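Local coordinates for outer protein YopM (PDB 1JL5), which is a leucine-rich repeat effector and virulence factor of the plague bacterium that probably alters host cell physiology to promote bacterial survival, at residues Glu94-Ser99 and Pro107-Ser112. Sequence-based numbering, arbitrary orientation.
Sequences ESLVAS and PELPQS
Glu94 and Ser112 bring the two segments together at one end, with their CA atoms 5.1 Å apart. From there the backbones diverge, and the CA atoms of Leu96 and Leu109 are 8.5 Å apart. Both segments belong to the second leucine-rich repeat. Residues 95-97 form its short strand in the parallel array of the solenoid. Pro107-Ser112 is the irregular return on the convex side, which leads to strand 115-117 of the next repeat. The contact is small and buries 171 Å² in total.

At the close end the backbone carbonyl of Ser112 faces Glu94. The CA-H of Glu94 points at this oxygen in a CH...O contact, with CA to O 3.3 Å and an angle of 154° at the hydrogen. The side chain of Glu94 starts away from the return segment. With chi1 at -82° its CG is anti to the carbonyl carbon, on the CA-H side, and lies 3.2 Å from Ser112 O. The chain then runs on extended to the carboxylate, whose OE1 makes a long, weak ion pair with Lys114. The hydroxyl of Ser112 is hydrogen-bonded to the carbonyl of Leu93, so the return is also tied to the residue just before the strand segment.

At the wider end the gap is bridged by leucines. Leu96 is buried and points from the strand into the repeat interior. Leu109 does not start out toward the strand, but its tip reaches Leu96, and the side chains cross at about a right angle. Leu76 and Leu116, from the strands of the adjacent repeats, touch Leu96, and Leu116 also touches Leu109. This is the stacked leucine core of the fold. Between the segments the leucines meet through single methyl groups, CD2 of Leu96 and CD2 of Leu109, 3.8 Å apart.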
ATOM      1  N   GLU A  94     -30.648  31.439  10.360  1.00 35.03           N
ATOM      2  CA  GLU A  94     -30.627  30.592  11.535  1.00 37.12           C
ATOM      3  C   GLU A  94     -29.506  29.585  11.375  1.00 35.57           C
ATOM      4  O   GLU A  94     -28.921  29.125  12.352  1.00 36.59           O
ATOM      5  CB  GLU A  94     -31.971  29.891  11.696  1.00 38.86           C
ATOM      6  CG  GLU A  94     -33.014  30.772  12.364  1.00 45.41           C
ATOM      7  CD  GLU A  94     -34.370  30.117  12.430  1.00 47.40           C
ATOM      8  OE1 GLU A  94     -34.431  28.926  12.799  1.00 49.88           O
ATOM      9  OE2 GLU A  94     -35.372  30.792  12.118  1.00 51.00           O
ATOM     10  N   SER A  95     -29.195  29.268  10.127  1.00 33.91           N
ATOM     11  CA  SER A  95     -28.145  28.317   9.835  1.00 33.01           C
ATOM     12  C   SER A  95     -27.192  28.818   8.766  1.00 32.14           C
ATOM     13  O   SER A  95     -27.584  29.065   7.624  1.00 31.84           O
ATOM     14  CB  SER A  95     -28.752  26.988   9.387  1.00 33.88           C
ATOM     15  OG  SER A  95     -27.735  26.068   9.029  1.00 34.99           O
ATOM     16  N   LEU A  96     -25.933  28.979   9.148  1.00 30.65           N
ATOM     17  CA  LEU A  96     -24.916  29.406   8.209  1.00 30.06           C
ATOM     18  C   LEU A  96     -24.038  28.211   7.900  1.00 29.93           C
ATOM     19  O   LEU A  96     -23.319  27.717   8.763  1.00 30.23           O
ATOM     20  CB  LEU A  96     -24.044  30.515   8.787  1.00 27.63           C
ATOM     21  CG  LEU A  96     -22.823  30.815   7.908  1.00 27.82           C
ATOM     22  CD1 LEU A  96     -23.283  31.248   6.517  1.00 26.82           C
ATOM     23  CD2 LEU A  96     -21.970  31.891   8.554  1.00 26.59           C
ATOM     24  N   VAL A  97     -24.115  27.736   6.667  1.00 29.80           N
ATOM     25  CA  VAL A  97     -23.296  26.621   6.239  1.00 30.09           C
ATOM     26  C   VAL A  97     -22.344  27.195   5.204  1.00 30.42           C
ATOM     27  O   VAL A  97     -22.726  27.442   4.062  1.00 30.88           O
ATOM     28  CB  VAL A  97     -24.150  25.508   5.606  1.00 30.07           C
ATOM     29  CG1 VAL A  97     -23.267  24.328   5.234  1.00 28.96           C
ATOM     30  CG2 VAL A  97     -25.237  25.074   6.580  1.00 29.85           C
ATOM     31  N   ALA A  98     -21.110  27.440   5.622  1.00 30.27           N
ATOM     32  CA  ALA A  98     -20.098  27.991   4.733  1.00 30.87           C
ATOM     33  C   ALA A  98     -18.868  27.112   4.838  1.00 30.86           C
ATOM     34  O   ALA A  98     -17.738  27.590   4.925  1.00 31.52           O
ATOM     35  CB  ALA A  98     -19.770  29.421   5.137  1.00 30.73           C
ATOM     36  N   SER A  99     -19.105  25.810   4.835  1.00 32.39           N
ATOM     37  CA  SER A  99     -18.030  24.845   4.933  1.00 34.42           C
ATOM     38  C   SER A  99     -17.161  24.900   3.693  1.00 33.81           C
ATOM     39  O   SER A  99     -17.604  25.316   2.625  1.00 34.22           O
ATOM     40  CB  SER A  99     -18.606  23.438   5.071  1.00 34.96           C
ATOM     41  OG  SER A  99     -19.592  23.402   6.083  1.00 38.91           O
ATOM     42  N   PRO A 107     -18.450  36.895   9.047  1.00 31.00           N
ATOM     43  CA  PRO A 107     -19.162  38.164   9.154  1.00 31.17           C
ATOM     44  C   PRO A 107     -19.923  38.068  10.465  1.00 32.25           C
ATOM     45  O   PRO A 107     -20.046  36.977  11.030  1.00 30.98           O
ATOM     46  CB  PRO A 107     -20.088  38.136   7.945  1.00 30.52           C
ATOM     47  CG  PRO A 107     -20.397  36.668   7.814  1.00 30.50           C
ATOM     48  CD  PRO A 107     -19.044  36.035   8.009  1.00 29.95           C
ATOM     49  N   GLU A 108     -20.421  39.190  10.961  1.00 32.86           N
ATOM     50  CA  GLU A 108     -21.169  39.160  12.203  1.00 34.86           C
ATOM     51  C   GLU A 108     -22.284  38.137  12.044  1.00 33.17           C
ATOM     52  O   GLU A 108     -22.955  38.089  11.014  1.00 33.33           O
ATOM     53  CB  GLU A 108     -21.766  40.531  12.501  1.00 37.32           C
ATOM     54  CG  GLU A 108     -22.551  40.569  13.797  1.00 44.12           C
ATOM     55  CD  GLU A 108     -23.168  41.922  14.049  1.00 47.30           C
ATOM     56  OE1 GLU A 108     -22.408  42.912  14.108  1.00 49.94           O
ATOM     57  OE2 GLU A 108     -24.408  41.995  14.182  1.00 50.36           O
ATOM     58  N   LEU A 109     -22.482  37.310  13.059  1.00 31.93           N
ATOM     59  CA  LEU A 109     -23.516  36.298  12.980  1.00 32.58           C
ATOM     60  C   LEU A 109     -24.818  36.792  13.589  1.00 33.16           C
ATOM     61  O   LEU A 109     -24.825  37.407  14.652  1.00 34.01           O
ATOM     62  CB  LEU A 109     -23.046  35.020  13.677  1.00 32.55           C
ATOM     63  CG  LEU A 109     -21.744  34.440  13.110  1.00 31.20           C
ATOM     64  CD1 LEU A 109     -21.364  33.187  13.881  1.00 30.53           C
ATOM     65  CD2 LEU A 109     -21.921  34.127  11.631  1.00 29.76           C
ATOM     66  N   PRO A 110     -25.942  36.537  12.908  1.00 34.57           N
ATOM     67  CA  PRO A 110     -27.258  36.959  13.387  1.00 35.45           C
ATOM     68  C   PRO A 110     -27.557  36.373  14.760  1.00 37.29           C
ATOM     69  O   PRO A 110     -27.101  35.276  15.091  1.00 37.99           O
ATOM     70  CB  PRO A 110     -28.206  36.406  12.327  1.00 35.90           C
ATOM     71  CG  PRO A 110     -27.363  36.376  11.089  1.00 37.34           C
ATOM     72  CD  PRO A 110     -26.051  35.853  11.608  1.00 34.76           C
ATOM     73  N   GLN A 111     -28.327  37.107  15.555  1.00 37.40           N
ATOM     74  CA  GLN A 111     -28.706  36.649  16.881  1.00 36.82           C
ATOM     75  C   GLN A 111     -29.670  35.490  16.705  1.00 36.00           C
ATOM     76  O   GLN A 111     -30.011  34.792  17.658  1.00 38.12           O
ATOM     77  CB  GLN A 111     -29.390  37.779  17.646  1.00 38.33           C
ATOM     78  CG  GLN A 111     -28.472  38.941  17.934  1.00 39.34           C
ATOM     79  CD  GLN A 111     -27.364  38.555  18.879  1.00 40.89           C
ATOM     80  OE1 GLN A 111     -27.611  38.263  20.049  1.00 42.10           O
ATOM     81  NE2 GLN A 111     -26.131  38.540  18.381  1.00 41.49           N
ATOM     82  N   SER A 112     -30.106  35.296  15.470  1.00 34.11           N
ATOM     83  CA  SER A 112     -31.033  34.228  15.141  1.00 34.23           C
ATOM     84  C   SER A 112     -30.284  32.963  14.736  1.00 33.25           C
ATOM     85  O   SER A 112     -30.892  31.910  14.534  1.00 33.74           O
ATOM     86  CB  SER A 112     -31.923  34.666  13.986  1.00 33.64           C
ATOM     87  OG  SER A 112     -31.122  35.027  12.873  1.00 37.09           O
TER